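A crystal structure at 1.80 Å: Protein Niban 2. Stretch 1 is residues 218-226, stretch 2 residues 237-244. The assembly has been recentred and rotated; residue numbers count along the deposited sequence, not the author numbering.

Stretch 1 (218-226) SKELYGTWE
Stretch 2, residues 237-244: SNLVMEEL

Residues 237-244 of Protein Niban 2 lie within a helix that begins earlier in the chain and continues beyond Leu244. Its phi/psi values stay near -60/-40 through Glu242, then drift to -77/-42 at Glu243 and -88/-24 at Leu244. Backbone hydrogen bonds run from Met241 N to Ser237 O (2.9 Å), Glu242 N to Asn238 O (2.9 Å), Glu243 N to Leu239 O (3.2 Å) and Leu244 N to Val240 O (2.8 Å). A weak bond of 3.1 Å also joins Glu243 N to Val240 O.

From Lys219 to Glu226 the other stretch is loop. Lys219 has phi/psi -99/17, and Glu220 turns through the left-handed region at 63/33. Leu221 (-111/111) and Tyr222 (-119/143) are extended. Gly223 sits at 107/169, where a CB would be jammed against the carbonyl O of Tyr222; the backbone itself calls for glycine. Thr224 (-53/132) and Trp225 (-109/119) extend the chain again, and Glu226 closes it at -62/-26.

The two stretches run in opposite directions. Lys219 CA lies 9.4 Å from Glu243 CA, and Trp225 CA lies 9.9 Å from Leu239 CA. At this spacing the backbones stay apart; side chains from both stretches bridge the gap, and Trp225 alone reaches the helix backbone. The contact buries 278 Å², both sides summed.

The apolar part centres on Trp225, which has the largest covered area of any residue here. Its CA-to-CB bond points toward the helix, with chi1 t (-177°) and chi2 35°. The six-membered end of the indole reaches the helix backbone edge-on. Trp225 CH2 is 3.5 Å from Leu239 N and 3.9 Å from Asn238 C, both near the ring plane. Trp225 CH2 also packs 3.9 Å from Leu239 CB and 3.9 Å from Asn238 CB. Leu239 points sideways, with chi1 t and chi2 p (71°). Asn238 points toward the loop, with chi1 m and chi2 -20°.

Glu242 provides the polar neighbour of the indole. It points toward the loop in an extended form, chi1 t and chi2 t, with chi3 49°. Trp225 NE1 lies 3.5 Å from Glu242 OE2, which sits oblique to the ring. Whether this pair forms a hydrogen bond is left open by the geometry. Both carboxylate oxygens of Glu242 have hydrogen-bond partners just outside the stretches.

Leu221 meets the same carboxylate through van der Waals contact. Leu221 CD1 is 4.0 Å from Glu242 OE1. The leucine points toward the helix with chi1 m and chi2 t.

Lys219 and Glu243 point toward each other's stretch, but their contact is loose. Lys219 CE comes 4.3 Å from Glu243 OE1. Lys219 is m, m, t, t; Glu243 is t, t with chi3 -32°. Lys219 NZ and Glu243 OE1 are hydrogen-bonded elsewhere in the structure.

Ser237 and Val240 point away from the loop and make no contact with it.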

# COMPACT_ATOMS: atom_id res chain seq x y z
N SER A 218 -7.24 -7.38 -18.48
CA SER A 218 -8.21 -7.44 -19.58
C SER A 218 -8.15 -6.19 -20.45
O SER A 218 -8.64 -6.22 -21.59
CB SER A 218 -9.62 -7.64 -19.02
OG SER A 218 -10.22 -6.40 -18.68
N LYS A 219 -7.55 -5.11 -19.95
CA LYS A 219 -7.27 -3.91 -20.72
C LYS A 219 -5.83 -3.87 -21.21
O LYS A 219 -5.33 -2.79 -21.57
CB LYS A 219 -7.59 -2.67 -19.88
CG LYS A 219 -8.97 -2.73 -19.23
CD LYS A 219 -10.07 -2.79 -20.28
CE LYS A 219 -11.45 -2.85 -19.61
NZ LYS A 219 -12.54 -3.19 -20.57
N GLU A 220 -5.16 -5.02 -21.20
CA GLU A 220 -3.79 -5.17 -21.65
C GLU A 220 -2.81 -4.36 -20.81
O GLU A 220 -1.78 -3.89 -21.30
CB GLU A 220 -3.68 -4.84 -23.15
CG GLU A 220 -4.40 -5.91 -24.00
CD GLU A 220 -4.48 -5.60 -25.49
OE1 GLU A 220 -5.56 -5.17 -25.96
OE2 GLU A 220 -3.47 -5.81 -26.21
N LEU A 221 -3.10 -4.21 -19.51
CA LEU A 221 -2.22 -3.51 -18.57
C LEU A 221 -1.64 -4.53 -17.60
O LEU A 221 -2.36 -5.07 -16.75
CB LEU A 221 -2.98 -2.41 -17.83
CG LEU A 221 -3.63 -1.33 -18.68
CD1 LEU A 221 -4.37 -0.35 -17.78
CD2 LEU A 221 -2.59 -0.61 -19.51
N TYR A 222 -0.34 -4.78 -17.71
CA TYR A 222 0.33 -5.81 -16.93
C TYR A 222 1.39 -5.19 -16.04
O TYR A 222 2.06 -4.23 -16.45
CB TYR A 222 0.98 -6.86 -17.86
CG TYR A 222 0.02 -7.84 -18.50
CD1 TYR A 222 -0.27 -9.05 -17.89
CD2 TYR A 222 -0.57 -7.57 -19.73
CE1 TYR A 222 -1.13 -9.96 -18.49
CE2 TYR A 222 -1.43 -8.46 -20.33
CZ TYR A 222 -1.71 -9.66 -19.70
OH TYR A 222 -2.57 -10.56 -20.30
N GLY A 223 1.55 -5.73 -14.85
CA GLY A 223 2.62 -5.32 -13.96
C GLY A 223 2.12 -4.48 -12.80
O GLY A 223 0.97 -4.02 -12.75
N THR A 224 3.04 -4.28 -11.86
CA THR A 224 2.76 -3.52 -10.64
C THR A 224 2.20 -2.15 -10.96
O THR A 224 2.74 -1.42 -11.81
CB THR A 224 4.05 -3.40 -9.82
OG1 THR A 224 4.45 -4.70 -9.38
CG2 THR A 224 3.83 -2.52 -8.61
N TRP A 225 1.11 -1.79 -10.28
CA TRP A 225 0.39 -0.55 -10.52
C TRP A 225 0.62 0.39 -9.35
O TRP A 225 0.27 0.05 -8.21
CB TRP A 225 -1.10 -0.83 -10.70
CG TRP A 225 -1.95 0.36 -11.02
CD1 TRP A 225 -1.60 1.44 -11.77
CD2 TRP A 225 -3.30 0.56 -10.61
NE1 TRP A 225 -2.67 2.32 -11.86
CE2 TRP A 225 -3.72 1.79 -11.16
CE3 TRP A 225 -4.20 -0.18 -9.85
CZ2 TRP A 225 -5.00 2.30 -10.95
CZ3 TRP A 225 -5.47 0.32 -9.64
CH2 TRP A 225 -5.86 1.56 -10.19
N GLU A 226 1.21 1.55 -9.63
CA GLU A 226 1.59 2.47 -8.56
C GLU A 226 0.38 2.96 -7.77
O GLU A 226 0.51 3.32 -6.59
CB GLU A 226 2.36 3.66 -9.16
CG GLU A 226 2.85 4.68 -8.15
CD GLU A 226 4.17 5.33 -8.56
OE1 GLU A 226 4.79 5.98 -7.70
OE2 GLU A 226 4.56 5.18 -9.74
N SER A 237 -11.56 4.33 -7.55
CA SER A 237 -11.57 5.66 -8.15
C SER A 237 -10.34 5.89 -9.01
O SER A 237 -10.44 6.46 -10.10
CB SER A 237 -11.65 6.72 -7.05
OG SER A 237 -12.78 6.50 -6.23
N ASN A 238 -9.17 5.43 -8.54
CA ASN A 238 -7.96 5.52 -9.35
C ASN A 238 -8.11 4.72 -10.65
O ASN A 238 -7.64 5.14 -11.71
CB ASN A 238 -6.74 5.01 -8.58
CG ASN A 238 -6.39 5.86 -7.36
OD1 ASN A 238 -6.79 7.03 -7.24
ND2 ASN A 238 -5.62 5.26 -6.45
N LEU A 239 -8.71 3.52 -10.56
CA LEU A 239 -8.93 2.69 -11.74
C LEU A 239 -9.76 3.43 -12.79
O LEU A 239 -9.42 3.45 -13.98
CB LEU A 239 -9.62 1.40 -11.33
CG LEU A 239 -9.80 0.31 -12.39
CD1 LEU A 239 -8.45 -0.34 -12.72
CD2 LEU A 239 -10.77 -0.73 -11.86
N VAL A 240 -10.90 4.00 -12.35
CA VAL A 240 -11.77 4.74 -13.26
C VAL A 240 -11.04 5.95 -13.85
O VAL A 240 -11.11 6.18 -15.07
CB VAL A 240 -13.06 5.17 -12.54
CG1 VAL A 240 -13.90 6.10 -13.43
CG2 VAL A 240 -13.87 3.94 -12.14
N MET A 241 -10.37 6.74 -13.01
CA MET A 241 -9.69 7.94 -13.51
C MET A 241 -8.60 7.58 -14.52
O MET A 241 -8.41 8.29 -15.51
CB MET A 241 -9.09 8.75 -12.37
CG MET A 241 -10.11 9.37 -11.41
SD MET A 241 -11.28 10.50 -12.19
CE MET A 241 -10.19 11.86 -12.65
N GLU A 242 -7.87 6.50 -14.26
CA GLU A 242 -6.84 6.08 -15.22
C GLU A 242 -7.45 5.80 -16.58
O GLU A 242 -6.90 6.18 -17.62
CB GLU A 242 -6.11 4.84 -14.69
CG GLU A 242 -5.16 4.19 -15.70
CD GLU A 242 -4.53 2.90 -15.18
OE1 GLU A 242 -5.27 2.02 -14.67
OE2 GLU A 242 -3.30 2.78 -15.27
N GLU A 243 -8.62 5.18 -16.60
CA GLU A 243 -9.24 4.80 -17.86
C GLU A 243 -9.89 5.99 -18.55
O GLU A 243 -9.76 6.15 -19.77
CB GLU A 243 -10.26 3.69 -17.61
CG GLU A 243 -10.81 3.07 -18.88
CD GLU A 243 -11.47 1.72 -18.64
OE1 GLU A 243 -11.03 0.98 -17.74
OE2 GLU A 243 -12.43 1.41 -19.38
N LEU A 244 -10.58 6.84 -17.79
CA LEU A 244 -11.36 7.93 -18.39
C LEU A 244 -10.57 9.20 -18.61
O LEU A 244 -10.96 10.01 -19.47
CB LEU A 244 -12.57 8.25 -17.51
CG LEU A 244 -13.61 7.16 -17.36
CD1 LEU A 244 -14.89 7.72 -16.76
CD2 LEU A 244 -13.88 6.50 -18.71